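Local structure of D-isomer specific 2-hydroxyacid dehydrogenase NAD-binding (Xanthobacter autotrophicus, 4XA8) at residues Val52-Val57 against Arg302-Gly307; Ser14-Gly19 against Glu262-Pro267; Ala158-Leu163 against Glu181-Phe186; Ser24-Ala29 against Gln296-Ile301. The protein binds NADPH and is probably an oxidoreductase of the D-isomer specific 2-hydroxyacid dehydrogenase family, interconverting 2-hydroxy and 2-keto acids. All blocks are in the same frame, centred on the assembly; numbering follows the deposited sequence.

Interaction 1 of 4, residues Val52-Val57 against Arg302-Gly307; sequences VRYALV and RRIEAG
Arg-53 and Glu-305 meet because both chains leave their backbones with CG beside the backbone N and then bend, the arginine at chi3 (82°) and the glutamate at chi2 (-69°). The carboxylate therefore arrives over one face of the guanidinium, the two planes 75° apart. Glu-305 OE2 lies 2.7 Å from Arg-53 NH2, a salt bridge carried by charge alone, since the oxygen stands above the flat group, where the guanidinium hydrogens are not directed. Arg-53 NH1 spends its hydrogen bond elsewhere, on the carbonyl oxygen of Ser-7. Next along the strand, Tyr-54 reaches toward the same helix with its ring turned almost perpendicular to the carboxylate. The modelled approach of its hydroxyl to that carboxylate is too short to be reliable, and no bond can be read from it. The apolar part is clearer: Tyr-54 CE1, at the ring edge, touches Ile-304 CG2 at 3.8 Å, while Arg-53 CB covers one face of the ring. Strand 52-57 is the middle strand of the five-stranded parallel sheet, and here it receives the last turn of helix 290-306, which Gly-307 closes in a Schellman motif. The attraction between arginine and glutamate is thus one of charge rather than of directed hydrogen bonding, and the exact placing of the carboxylate stays uncertain beside the overly close tyrosine hydroxyl.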
loop_
_atom_site.group_PDB
_atom_site.type_symbol
_atom_site.label_atom_id
_atom_site.label_comp_id
_atom_site.label_asym_id
_atom_site.label_seq_id
_atom_site.Cartn_x
_atom_site.Cartn_y
_atom_site.Cartn_z
ATOM N N VAL A 52 -2.451 -43.670 2.485
ATOM C CA VAL A 52 -2.090 -42.321 2.048
ATOM C C VAL A 52 -1.318 -42.387 0.750
ATOM O O VAL A 52 -0.267 -43.026 0.666
ATOM C CB VAL A 52 -1.209 -41.617 3.097
ATOM C CG1 VAL A 52 -0.698 -40.298 2.564
ATOM C CG2 VAL A 52 -2.008 -41.391 4.366
ATOM N N ARG A 53 -1.834 -41.725 -0.268
ATOM C CA ARG A 53 -1.227 -41.814 -1.589
ATOM C C ARG A 53 -0.817 -40.464 -2.171
ATOM O O ARG A 53 -0.056 -40.400 -3.136
ATOM C CB ARG A 53 -2.177 -42.551 -2.520
ATOM C CG ARG A 53 -2.381 -43.995 -2.095
ATOM C CD ARG A 53 -3.503 -44.634 -2.875
ATOM N NE ARG A 53 -3.067 -45.096 -4.189
ATOM C CZ ARG A 53 -3.857 -45.698 -5.078
ATOM N NH1 ARG A 53 -5.143 -45.910 -4.811
ATOM N NH2 ARG A 53 -3.361 -46.075 -6.250
ATOM N N TYR A 54 -1.284 -39.392 -1.556
ATOM C CA TYR A 54 -0.954 -38.049 -2.007
ATOM C C TYR A 54 -0.540 -37.227 -0.793
ATOM O O TYR A 54 -1.099 -37.411 0.291
ATOM C CB TYR A 54 -2.163 -37.447 -2.736
ATOM C CG TYR A 54 -3.043 -38.490 -3.420
ATOM C CD1 TYR A 54 -2.643 -39.122 -4.603
ATOM C CD2 TYR A 54 -4.254 -38.880 -2.853
ATOM C CE1 TYR A 54 -3.439 -40.076 -5.212
ATOM C CE2 TYR A 54 -5.053 -39.848 -3.445
ATOM C CZ TYR A 54 -4.638 -40.441 -4.619
ATOM O OH TYR A 54 -5.433 -41.398 -5.187
ATOM N N ALA A 55 0.465 -36.369 -0.974
ATOM C CA ALA A 55 0.925 -35.439 0.063
ATOM C C ALA A 55 0.966 -33.998 -0.456
ATOM O O ALA A 55 1.613 -33.712 -1.463
ATOM C CB ALA A 55 2.300 -35.874 0.574
ATOM N N LEU A 56 0.243 -33.116 0.234
ATOM C CA LEU A 56 0.250 -31.685 -0.033
ATOM C C LEU A 56 0.971 -31.022 1.121
ATOM O O LEU A 56 0.493 -31.053 2.249
ATOM C CB LEU A 56 -1.194 -31.178 -0.136
ATOM C CG LEU A 56 -1.412 -29.668 -0.273
ATOM C CD1 LEU A 56 -0.786 -29.216 -1.569
ATOM C CD2 LEU A 56 -2.912 -29.386 -0.233
ATOM N N VAL A 57 2.144 -30.462 0.859
ATOM C CA VAL A 57 3.042 -30.090 1.944
ATOM C C VAL A 57 3.802 -28.781 1.752
ATOM O O VAL A 57 4.079 -28.348 0.613
ATOM C CB VAL A 57 4.118 -31.182 2.189
ATOM C CG1 VAL A 57 3.514 -32.530 2.504
ATOM C CG2 VAL A 57 5.042 -31.283 0.990
ATOM N N ARG A 302 -6.548 -37.682 -10.029
ATOM C CA ARG A 302 -7.134 -38.570 -11.031
ATOM C C ARG A 302 -6.131 -38.959 -12.130
ATOM O O ARG A 302 -6.097 -40.120 -12.533
ATOM C CB ARG A 302 -8.457 -38.031 -11.584
ATOM C CG ARG A 302 -8.368 -36.825 -12.495
ATOM C CD ARG A 302 -9.440 -36.931 -13.576
ATOM N NE ARG A 302 -9.184 -38.062 -14.458
ATOM C CZ ARG A 302 -8.395 -38.043 -15.529
ATOM N NH1 ARG A 302 -7.739 -36.940 -15.891
ATOM N NH2 ARG A 302 -8.250 -39.152 -16.238
ATOM N N ARG A 303 -5.286 -38.035 -12.582
ATOM C CA ARG A 303 -4.282 -38.401 -13.593
ATOM C C ARG A 303 -3.312 -39.473 -13.097
ATOM O O ARG A 303 -3.038 -40.438 -13.809
ATOM C CB ARG A 303 -3.510 -37.192 -14.093
ATOM C CG ARG A 303 -4.337 -36.305 -15.007
ATOM C CD ARG A 303 -3.798 -34.892 -15.092
ATOM N NE ARG A 303 -4.465 -34.102 -16.138
ATOM C CZ ARG A 303 -3.959 -33.849 -17.341
ATOM N NH1 ARG A 303 -4.649 -33.122 -18.199
ATOM N NH2 ARG A 303 -2.767 -34.326 -17.710
ATOM N N ILE A 304 -2.801 -39.303 -11.879
ATOM C CA ILE A 304 -1.861 -40.261 -11.309
ATOM C C ILE A 304 -2.568 -41.625 -11.184
ATOM O O ILE A 304 -1.980 -42.662 -11.486
ATOM C CB ILE A 304 -1.230 -39.746 -9.969
ATOM C CG1 ILE A 304 0.091 -40.446 -9.677
ATOM C CG2 ILE A 304 -2.141 -39.958 -8.782
ATOM C CD1 ILE A 304 1.259 -39.904 -10.470
ATOM N N GLU A 305 -3.845 -41.610 -10.806
ATOM C CA GLU A 305 -4.639 -42.828 -10.677
ATOM C C GLU A 305 -5.070 -43.472 -12.009
ATOM O O GLU A 305 -5.469 -44.642 -12.036
ATOM C CB GLU A 305 -5.863 -42.565 -9.791
ATOM C CG GLU A 305 -5.523 -42.166 -8.359
ATOM C CD GLU A 305 -4.912 -43.281 -7.510
ATOM O OE1 GLU A 305 -5.164 -43.289 -6.287
ATOM O OE2 GLU A 305 -4.173 -44.147 -8.032
ATOM N N ALA A 306 -4.980 -42.729 -13.111
ATOM C CA ALA A 306 -5.225 -43.296 -14.439
ATOM C C ALA A 306 -3.933 -43.457 -15.247
ATOM O O ALA A 306 -3.973 -43.843 -16.411
ATOM C CB ALA A 306 -6.215 -42.431 -15.198
ATOM N N GLY A 307 -2.787 -43.166 -14.633
ATOM C CA GLY A 307 -1.499 -43.318 -15.307
ATOM C C GLY A 307 -1.292 -42.293 -16.405
ATOM O O GLY A 307 -0.625 -42.565 -17.402
#

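Interaction 2 of 4, residues Ser14-Gly19 against Glu262-Pro267; sequences SAVDIG and EVEPLP
Val-16 and Pro-265 bring two irregular loops together, their CA atoms 6.6 Å apart, with a cis peptide bond ahead of the proline. The proline ring does most of the touching. Its CD rests on Ala-15 CB at 3.8 Å, and its CG lies 3.7 Å from Ala-15 O, so two neighbouring ring carbons follow the alanine from its methyl round to its carbonyl. Val-16 adds one branch: CG1, set beside the backbone N (chi1 -60°), meets Glu-264 CB at 4.1 Å and Pro-265 CD at 4.2 Å. The two methylene carbons flank the peptide link between Glu-264 and Pro-265. Residues 14-19 run from strand 9-13 of the five-stranded sheet to the N-cap, Ile-18, of helix 19-29, whereas residues 262-267 follow strand 253-258 of the seven-stranded Rossmann-type sheet, so the contact bridges the two domains. An ST turn shapes the first loop: Val-16 N donates to Ser-14 OG at 3.0 Å with an N-H...O angle of 155°. The same hydroxyl gives its own proton to the anti lone pair of Asp-17 OD2, 2.5 Å from Ser-14 OG. On the other loop, Glu-264 OE2 accepts from the backbone N of Phe-261. The second subunit also reaches in, with its Trp-134 packing on Val-16, Pro-265 and Leu-266 and its Tyr-136 OH hydrogen-bonded to Ala-15 O.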
loop_
_atom_site.group_PDB
_atom_site.type_symbol
_atom_site.label_atom_id
_atom_site.label_comp_id
_atom_site.label_asym_id
_atom_site.label_seq_id
_atom_site.Cartn_x
_atom_site.Cartn_y
_atom_site.Cartn_z
ATOM N N SER A 14 1.499 -28.350 6.753
ATOM C CA SER A 14 2.170 -27.043 6.670
ATOM C C SER A 14 2.118 -26.297 8.009
ATOM O O SER A 14 1.093 -26.281 8.647
ATOM C CB SER A 14 1.560 -26.191 5.570
ATOM O OG SER A 14 2.126 -24.875 5.594
ATOM N N ALA A 15 3.227 -25.697 8.431
ATOM C CA ALA A 15 3.215 -24.820 9.635
ATOM C C ALA A 15 2.782 -23.391 9.297
ATOM O O ALA A 15 2.602 -22.568 10.215
ATOM C CB ALA A 15 4.595 -24.803 10.275
ATOM N N VAL A 16 2.618 -23.091 8.005
ATOM C CA VAL A 16 2.342 -21.713 7.554
ATOM C C VAL A 16 1.020 -21.599 6.760
ATOM O O VAL A 16 0.760 -20.583 6.148
ATOM C CB VAL A 16 3.556 -21.082 6.801
ATOM C CG1 VAL A 16 4.776 -21.025 7.692
ATOM C CG2 VAL A 16 3.909 -21.865 5.546
ATOM N N ASP A 17 0.192 -22.640 6.785
ATOM C CA ASP A 17 -1.067 -22.699 6.027
ATOM C C ASP A 17 -2.098 -23.401 6.899
ATOM O O ASP A 17 -1.750 -24.222 7.730
ATOM C CB ASP A 17 -0.928 -23.474 4.712
ATOM C CG ASP A 17 0.102 -22.879 3.744
ATOM O OD1 ASP A 17 -0.305 -22.033 2.909
ATOM O OD2 ASP A 17 1.283 -23.329 3.764
ATOM N N ILE A 18 -3.364 -23.057 6.729
ATOM C CA ILE A 18 -4.427 -23.587 7.579
ATOM C C ILE A 18 -5.008 -24.863 6.963
ATOM O O ILE A 18 -5.792 -24.802 5.983
ATOM C CB ILE A 18 -5.578 -22.582 7.760
ATOM C CG1 ILE A 18 -5.063 -21.255 8.361
ATOM C CG2 ILE A 18 -6.655 -23.199 8.659
ATOM C CD1 ILE A 18 -5.896 -20.021 7.998
ATOM N N GLY A 19 -4.690 -25.992 7.585
ATOM C CA GLY A 19 -5.131 -27.332 7.083
ATOM C C GLY A 19 -6.611 -27.443 6.794
ATOM O O GLY A 19 -7.019 -27.901 5.722
ATOM N N GLU A 262 14.273 -16.770 7.705
ATOM C CA GLU A 262 15.045 -17.994 7.714
ATOM C C GLU A 262 14.290 -19.155 8.340
ATOM O O GLU A 262 14.294 -20.230 7.741
ATOM C CB GLU A 262 16.411 -17.815 8.362
ATOM C CG GLU A 262 17.426 -17.432 7.309
ATOM C CD GLU A 262 18.742 -17.003 7.902
ATOM O OE1 GLU A 262 19.020 -17.448 9.072
ATOM O OE2 GLU A 262 19.472 -16.245 7.179
ATOM N N VAL A 263 13.627 -18.942 9.486
ATOM C CA VAL A 263 12.788 -19.975 10.114
ATOM C C VAL A 263 11.357 -19.433 10.231
ATOM O O VAL A 263 11.186 -18.294 10.660
ATOM C CB VAL A 263 13.319 -20.352 11.509
ATOM C CG1 VAL A 263 12.412 -21.401 12.186
ATOM C CG2 VAL A 263 14.749 -20.893 11.393
ATOM N N GLU A 264 10.373 -20.223 9.802
ATOM C CA GLU A 264 8.952 -19.817 9.765
ATOM C C GLU A 264 8.022 -20.887 10.330
ATOM O O GLU A 264 8.171 -22.082 10.007
ATOM C CB GLU A 264 8.543 -19.559 8.317
ATOM C CG GLU A 264 9.301 -18.425 7.637
ATOM C CD GLU A 264 8.925 -18.276 6.170
ATOM O OE1 GLU A 264 8.140 -19.117 5.690
ATOM O OE2 GLU A 264 9.427 -17.353 5.474
ATOM N N PRO A 265 7.039 -20.530 11.148
ATOM C CA PRO A 265 6.796 -19.184 11.643
ATOM C C PRO A 265 8.029 -18.599 12.358
ATOM O O PRO A 265 8.801 -19.331 12.996
ATOM C CB PRO A 265 5.659 -19.371 12.611
ATOM C CG PRO A 265 5.053 -20.711 12.326
ATOM C CD PRO A 265 6.058 -21.521 11.611
ATOM N N LEU A 266 8.209 -17.308 12.249
ATOM C CA LEU A 266 9.337 -16.606 12.885
ATOM C C LEU A 266 9.400 -16.837 14.382
ATOM O O LEU A 266 8.441 -16.551 15.085
ATOM C CB LEU A 266 9.225 -15.114 12.626
ATOM C CG LEU A 266 10.365 -14.224 13.125
ATOM C CD1 LEU A 266 11.659 -14.524 12.435
ATOM C CD2 LEU A 266 9.994 -12.745 13.023
ATOM N N PRO A 267 10.520 -17.376 14.894
ATOM C CA PRO A 267 10.479 -17.736 16.299
ATOM C C PRO A 267 10.206 -16.550 17.232
ATOM O O PRO A 267 10.563 -15.402 16.925
ATOM C CB PRO A 267 11.865 -18.347 16.533
ATOM C CG PRO A 267 12.184 -18.981 15.216
ATOM C CD PRO A 267 11.701 -17.939 14.222
#

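Interaction 3 of 4, residues Ala158-Leu163 against Glu181-Phe186; sequences AAALEL and EGVSCF
Val-183 meets Ala-160 from a CB that faces helix 154-165, and its reach is best followed along one branch. From CB the side chain forks; CG1 stands anti to the backbone N (chi1 178°), while CG2 is anti to the carbonyl carbon, beside the backbone N, and faces the helix. This methyl lies 3.7 Å from Ala-160 O and 4.1 Å from Ala-160 CB. It also comes within 4.2 Å of Leu-161 N, so a single methyl rests on the peptide unit joining the two helix residues as well as on the alanine side chain. Helix 154-165 follows strand 146-150 and leads into strand 169-174, which lies next to strand 146-150 and parallel to it: this is a beta-alpha-beta crossover of a Rossmann-type nucleotide-binding domain. The turn from strand 146-150 into the helix, with the helix's first residues, carries Gly-151, Gly-153 and Gly-156 in a pattern consistent with GxGxxG, and Leu-152 and Gly-156 bind NADPH in a crystal structure of this protein. Ala-160 packs on Leu-152 and on Val-149 as well. The chain runs on into strand 184-187, at one edge of the seven-stranded sheet within this chain, Ser-184 bonding through its backbone to Val-170 and Gly-172. At the next helix residue, Leu-161 extends its CD2 methyl to 3.5 Å from Glu-181 O. Glu-162 instead faces the second subunit, where its OE1 forms a salt bridge with Arg-165 of that chain.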
loop_
_atom_site.group_PDB
_atom_site.type_symbol
_atom_site.label_atom_id
_atom_site.label_comp_id
_atom_site.label_asym_id
_atom_site.label_seq_id
_atom_site.Cartn_x
_atom_site.Cartn_y
_atom_site.Cartn_z
ATOM N N ALA A 158 7.223 -8.421 -13.506
ATOM C CA ALA A 158 5.859 -7.852 -13.392
ATOM C C ALA A 158 5.751 -6.774 -12.313
ATOM O O ALA A 158 5.066 -5.714 -12.515
ATOM C CB ALA A 158 4.817 -8.933 -13.152
ATOM N N ALA A 159 6.416 -6.992 -11.173
ATOM C CA ALA A 159 6.386 -5.971 -10.102
ATOM C C ALA A 159 7.121 -4.719 -10.556
ATOM O O ALA A 159 6.638 -3.567 -10.353
ATOM C CB ALA A 159 7.028 -6.543 -8.836
ATOM N N ALA A 160 8.280 -4.877 -11.191
ATOM C CA ALA A 160 9.009 -3.691 -11.688
ATOM C C ALA A 160 8.224 -2.841 -12.734
ATOM O O ALA A 160 8.194 -1.614 -12.647
ATOM C CB ALA A 160 10.374 -4.062 -12.204
ATOM N N LEU A 161 7.554 -3.496 -13.667
ATOM C CA LEU A 161 6.677 -2.810 -14.628
ATOM C C LEU A 161 5.540 -2.080 -13.930
ATOM O O LEU A 161 5.195 -0.930 -14.306
ATOM C CB LEU A 161 6.060 -3.793 -15.644
ATOM C CG LEU A 161 7.046 -4.377 -16.664
ATOM C CD1 LEU A 161 6.417 -5.580 -17.393
ATOM C CD2 LEU A 161 7.503 -3.292 -17.604
ATOM N N GLU A 162 4.936 -2.712 -12.923
ATOM C CA GLU A 162 3.824 -2.066 -12.192
ATOM C C GLU A 162 4.295 -0.841 -11.412
ATOM O O GLU A 162 3.637 0.192 -11.396
ATOM C CB GLU A 162 3.120 -3.024 -11.230
ATOM C CG GLU A 162 1.846 -2.425 -10.592
ATOM C CD GLU A 162 0.752 -2.024 -11.585
ATOM O OE1 GLU A 162 0.603 -2.665 -12.659
ATOM O OE2 GLU A 162 -0.000 -1.052 -11.271
ATOM N N LEU A 163 5.438 -0.964 -10.759
ATOM C CA LEU A 163 6.053 0.192 -10.071
ATOM C C LEU A 163 6.338 1.383 -10.982
ATOM O O LEU A 163 6.115 2.555 -10.613
ATOM C CB LEU A 163 7.322 -0.251 -9.361
ATOM C CG LEU A 163 7.189 -1.137 -8.132
ATOM C CD1 LEU A 163 8.539 -1.690 -7.711
ATOM C CD2 LEU A 163 6.556 -0.385 -6.969
ATOM N N GLU A 181 10.329 -2.131 -20.417
ATOM C CA GLU A 181 9.969 -0.774 -20.776
ATOM C C GLU A 181 9.775 0.078 -19.525
ATOM O O GLU A 181 9.071 -0.309 -18.595
ATOM C CB GLU A 181 8.702 -0.800 -21.636
ATOM C CG GLU A 181 8.192 0.565 -22.049
ATOM C CD GLU A 181 9.221 1.373 -22.817
ATOM O OE1 GLU A 181 10.069 0.776 -23.531
ATOM O OE2 GLU A 181 9.169 2.619 -22.701
ATOM N N GLY A 182 10.445 1.225 -19.485
ATOM C CA GLY A 182 10.392 2.122 -18.313
ATOM C C GLY A 182 11.152 1.720 -17.048
ATOM O O GLY A 182 10.975 2.361 -15.980
ATOM N N VAL A 183 11.987 0.676 -17.134
ATOM C CA VAL A 183 12.766 0.187 -16.001
ATOM C C VAL A 183 14.239 0.269 -16.353
ATOM O O VAL A 183 14.652 -0.182 -17.413
ATOM C CB VAL A 183 12.360 -1.284 -15.630
ATOM C CG1 VAL A 183 13.199 -1.835 -14.479
ATOM C CG2 VAL A 183 10.863 -1.367 -15.254
ATOM N N SER A 184 15.042 0.831 -15.460
ATOM C CA SER A 184 16.496 0.885 -15.665
ATOM C C SER A 184 17.082 -0.449 -15.241
ATOM O O SER A 184 17.233 -0.735 -14.050
ATOM C CB SER A 184 17.133 2.042 -14.891
ATOM O OG SER A 184 16.621 3.283 -15.335
ATOM N N CYS A 185 17.415 -1.280 -16.200
ATOM C CA CYS A 185 17.863 -2.638 -15.911
ATOM C C CYS A 185 19.396 -2.756 -15.852
ATOM O O CYS A 185 20.084 -2.283 -16.796
ATOM C CB CYS A 185 17.320 -3.579 -16.989
ATOM S SG CYS A 185 15.515 -3.763 -17.020
ATOM N N PHE A 186 19.894 -3.402 -14.778
ATOM C CA PHE A 186 21.286 -3.688 -14.552
ATOM C C PHE A 186 21.414 -5.197 -14.604
ATOM O O PHE A 186 20.487 -5.933 -14.246
ATOM C CB PHE A 186 21.756 -3.267 -13.169
ATOM C CG PHE A 186 21.796 -1.764 -12.930
ATOM C CD1 PHE A 186 20.631 -1.023 -12.809
ATOM C CD2 PHE A 186 23.014 -1.107 -12.825
ATOM C CE1 PHE A 186 20.695 0.337 -12.570
ATOM C CE2 PHE A 186 23.069 0.262 -12.583
ATOM C CZ PHE A 186 21.909 0.964 -12.461
#

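Interaction 4 of 4, residues Ser24-Ala29 against Gln296-Ile301; sequences SALQAA and QIVENI
Val-298 and Leu-26 form the middle of this helix-helix contact, with Ala-29 and Ile-297 completing the first shell. Val-298 presents CG2, which approaches Leu-26 O to 4.1 Å, Leu-26 CD2 to 4.2 Å and Ala-29 CB to 4.1 Å, one methyl thus serving two residues a turn apart on the partner helix. Leu-26 leaves its backbone pointing neither at the partner helix nor away from it, and the chain beyond CB closes the gap: with CG beside the backbone N (chi1 -74°), CD2 reaches Ile-297 CG2 at 3.9 Å. These two side chains cross at about a right angle, so a single leucine methyl meets the CB-CG2 end of the isoleucine. Ile-297 offers CG2 because that branch lies anti to its backbone N. The side-chain contacts are all apolar, and the segment axes pass 9.9 Å apart with a crossing angle of -57°. In the next shell, Ala-294, a turn earlier on helix 290-306, packs on both Ala-25 and Leu-26. Polar bonds also hold that helix, Gln-296 OE1 accepting from Ser-99 N and Asn-300 OD1 from Leu-311 N, while Ile-297 and Ile-301 rest on strand 52-57. Helices 19-29 and 290-306 thus lie together beside the five-stranded parallel sheet, the chain's last helix returning to the N-terminal alpha/beta domain, as is usual in D-2-hydroxyacid dehydrogenases.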
loop_
_atom_site.group_PDB
_atom_site.type_symbol
_atom_site.label_atom_id
_atom_site.label_comp_id
_atom_site.label_asym_id
_atom_site.label_seq_id
_atom_site.Cartn_x
_atom_site.Cartn_y
_atom_site.Cartn_z
ATOM N N SER A 24 -11.536 -28.398 3.398
ATOM C CA SER A 24 -12.862 -28.007 2.921
ATOM C C SER A 24 -12.919 -27.828 1.415
ATOM O O SER A 24 -13.846 -28.293 0.756
ATOM C CB SER A 24 -13.283 -26.708 3.568
ATOM O OG SER A 24 -13.497 -26.959 4.935
ATOM N N ALA A 25 -11.910 -27.153 0.889
ATOM C CA ALA A 25 -11.803 -26.882 -0.538
ATOM C C ALA A 25 -11.595 -28.175 -1.352
ATOM O O ALA A 25 -12.250 -28.390 -2.387
ATOM C CB ALA A 25 -10.654 -25.885 -0.794
ATOM N N LEU A 26 -10.711 -29.035 -0.873
ATOM C CA LEU A 26 -10.448 -30.316 -1.538
ATOM C C LEU A 26 -11.671 -31.255 -1.512
ATOM O O LEU A 26 -12.057 -31.831 -2.533
ATOM C CB LEU A 26 -9.236 -30.970 -0.895
ATOM C CG LEU A 26 -7.903 -30.318 -1.260
ATOM C CD1 LEU A 26 -6.871 -30.792 -0.245
ATOM C CD2 LEU A 26 -7.486 -30.675 -2.680
ATOM N N GLN A 27 -12.336 -31.346 -0.372
ATOM C CA GLN A 27 -13.547 -32.161 -0.273
ATOM C C GLN A 27 -14.762 -31.553 -0.981
ATOM O O GLN A 27 -15.661 -32.284 -1.325
ATOM C CB GLN A 27 -13.852 -32.481 1.186
ATOM C CG GLN A 27 -12.859 -33.494 1.724
ATOM C CD GLN A 27 -13.046 -33.820 3.199
ATOM O OE1 GLN A 27 -13.774 -33.142 3.926
ATOM N NE2 GLN A 27 -12.360 -34.851 3.649
ATOM N N ALA A 28 -14.775 -30.239 -1.198
ATOM C CA ALA A 28 -15.793 -29.592 -2.041
ATOM C C ALA A 28 -15.610 -30.010 -3.490
ATOM O O ALA A 28 -16.566 -30.451 -4.149
ATOM C CB ALA A 28 -15.753 -28.060 -1.904
ATOM N N ALA A 29 -14.377 -29.869 -3.962
ATOM C CA ALA A 29 -13.960 -30.251 -5.297
ATOM C C ALA A 29 -13.984 -31.769 -5.560
ATOM O O ALA A 29 -14.183 -32.179 -6.705
ATOM C CB ALA A 29 -12.572 -29.713 -5.558
ATOM N N GLN A 296 -6.910 -28.219 -9.513
ATOM C CA GLN A 296 -5.727 -28.808 -10.168
ATOM C C GLN A 296 -5.115 -29.946 -9.339
ATOM O O GLN A 296 -4.579 -30.897 -9.909
ATOM C CB GLN A 296 -4.673 -27.753 -10.583
ATOM C CG GLN A 296 -3.875 -27.133 -9.430
ATOM C CD GLN A 296 -3.050 -25.892 -9.798
ATOM O OE1 GLN A 296 -1.845 -25.868 -9.590
ATOM N NE2 GLN A 296 -3.710 -24.843 -10.315
ATOM N N ILE A 297 -5.238 -29.889 -8.008
ATOM C CA ILE A 297 -4.803 -31.009 -7.163
ATOM C C ILE A 297 -5.696 -32.258 -7.396
ATOM O O ILE A 297 -5.193 -33.380 -7.641
ATOM C CB ILE A 297 -4.787 -30.605 -5.671
ATOM C CG1 ILE A 297 -3.810 -29.446 -5.452
ATOM C CG2 ILE A 297 -4.451 -31.808 -4.806
ATOM C CD1 ILE A 297 -3.955 -28.725 -4.126
ATOM N N VAL A 298 -7.015 -32.064 -7.317
ATOM C CA VAL A 298 -7.977 -33.134 -7.604
ATOM C C VAL A 298 -7.783 -33.748 -9.003
ATOM O O VAL A 298 -7.835 -34.979 -9.162
ATOM C CB VAL A 298 -9.433 -32.656 -7.332
ATOM C CG1 VAL A 298 -10.464 -33.593 -7.982
ATOM C CG2 VAL A 298 -9.639 -32.558 -5.822
ATOM N N GLU A 299 -7.519 -32.913 -10.003
ATOM C CA GLU A 299 -7.226 -33.405 -11.369
ATOM C C GLU A 299 -5.905 -34.206 -11.469
ATOM O O GLU A 299 -5.796 -35.123 -12.265
ATOM C CB GLU A 299 -7.233 -32.240 -12.358
ATOM C CG GLU A 299 -6.766 -32.533 -13.766
ATOM C CD GLU A 299 -7.629 -33.539 -14.526
ATOM O OE1 GLU A 299 -8.770 -33.850 -14.094
ATOM O OE2 GLU A 299 -7.139 -34.012 -15.569
ATOM N N ASN A 300 -4.905 -33.843 -10.688
ATOM C CA ASN A 300 -3.653 -34.587 -10.691
ATOM C C ASN A 300 -3.781 -35.909 -9.948
ATOM O O ASN A 300 -3.131 -36.905 -10.294
ATOM C CB ASN A 300 -2.497 -33.732 -10.146
ATOM C CG ASN A 300 -1.801 -32.921 -11.230
ATOM O OD1 ASN A 300 -1.945 -33.194 -12.444
ATOM N ND2 ASN A 300 -1.018 -31.924 -10.803
ATOM N N ILE A 301 -4.645 -35.937 -8.944
ATOM C CA ILE A 301 -4.965 -37.176 -8.266
ATOM C C ILE A 301 -5.554 -38.145 -9.285
ATOM O O ILE A 301 -5.104 -39.321 -9.428
ATOM C CB ILE A 301 -5.918 -36.917 -7.084
ATOM C CG1 ILE A 301 -5.097 -36.252 -5.963
ATOM C CG2 ILE A 301 -6.606 -38.229 -6.649
ATOM C CD1 ILE A 301 -5.874 -35.859 -4.728
#

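Interactions 1 and 4 share helix 290-306 and lie 11 Å apart between centres. They touch directly, Tyr-54 CZ packing on Ile-301 CG2 at 3.6 Å, so helices 19-29 and 290-306 pack on each other and the late helix also packs on strand 52-57 of the N-terminal domain's sheet. Interaction 2 sits between the domains, its centre 24 Å from that of interaction 1 and 23 Å from that of interaction 4. Interaction 3 belongs to the seven-stranded domain, its centre about 31 Å from that of interaction 2 and about 40 Å from that of interaction 1. Along the chain, interactions 1, 2 and 4 cross one another, and interaction 3 is nested inside all three: the chain builds one domain, completes the nucleotide-binding domain, then returns.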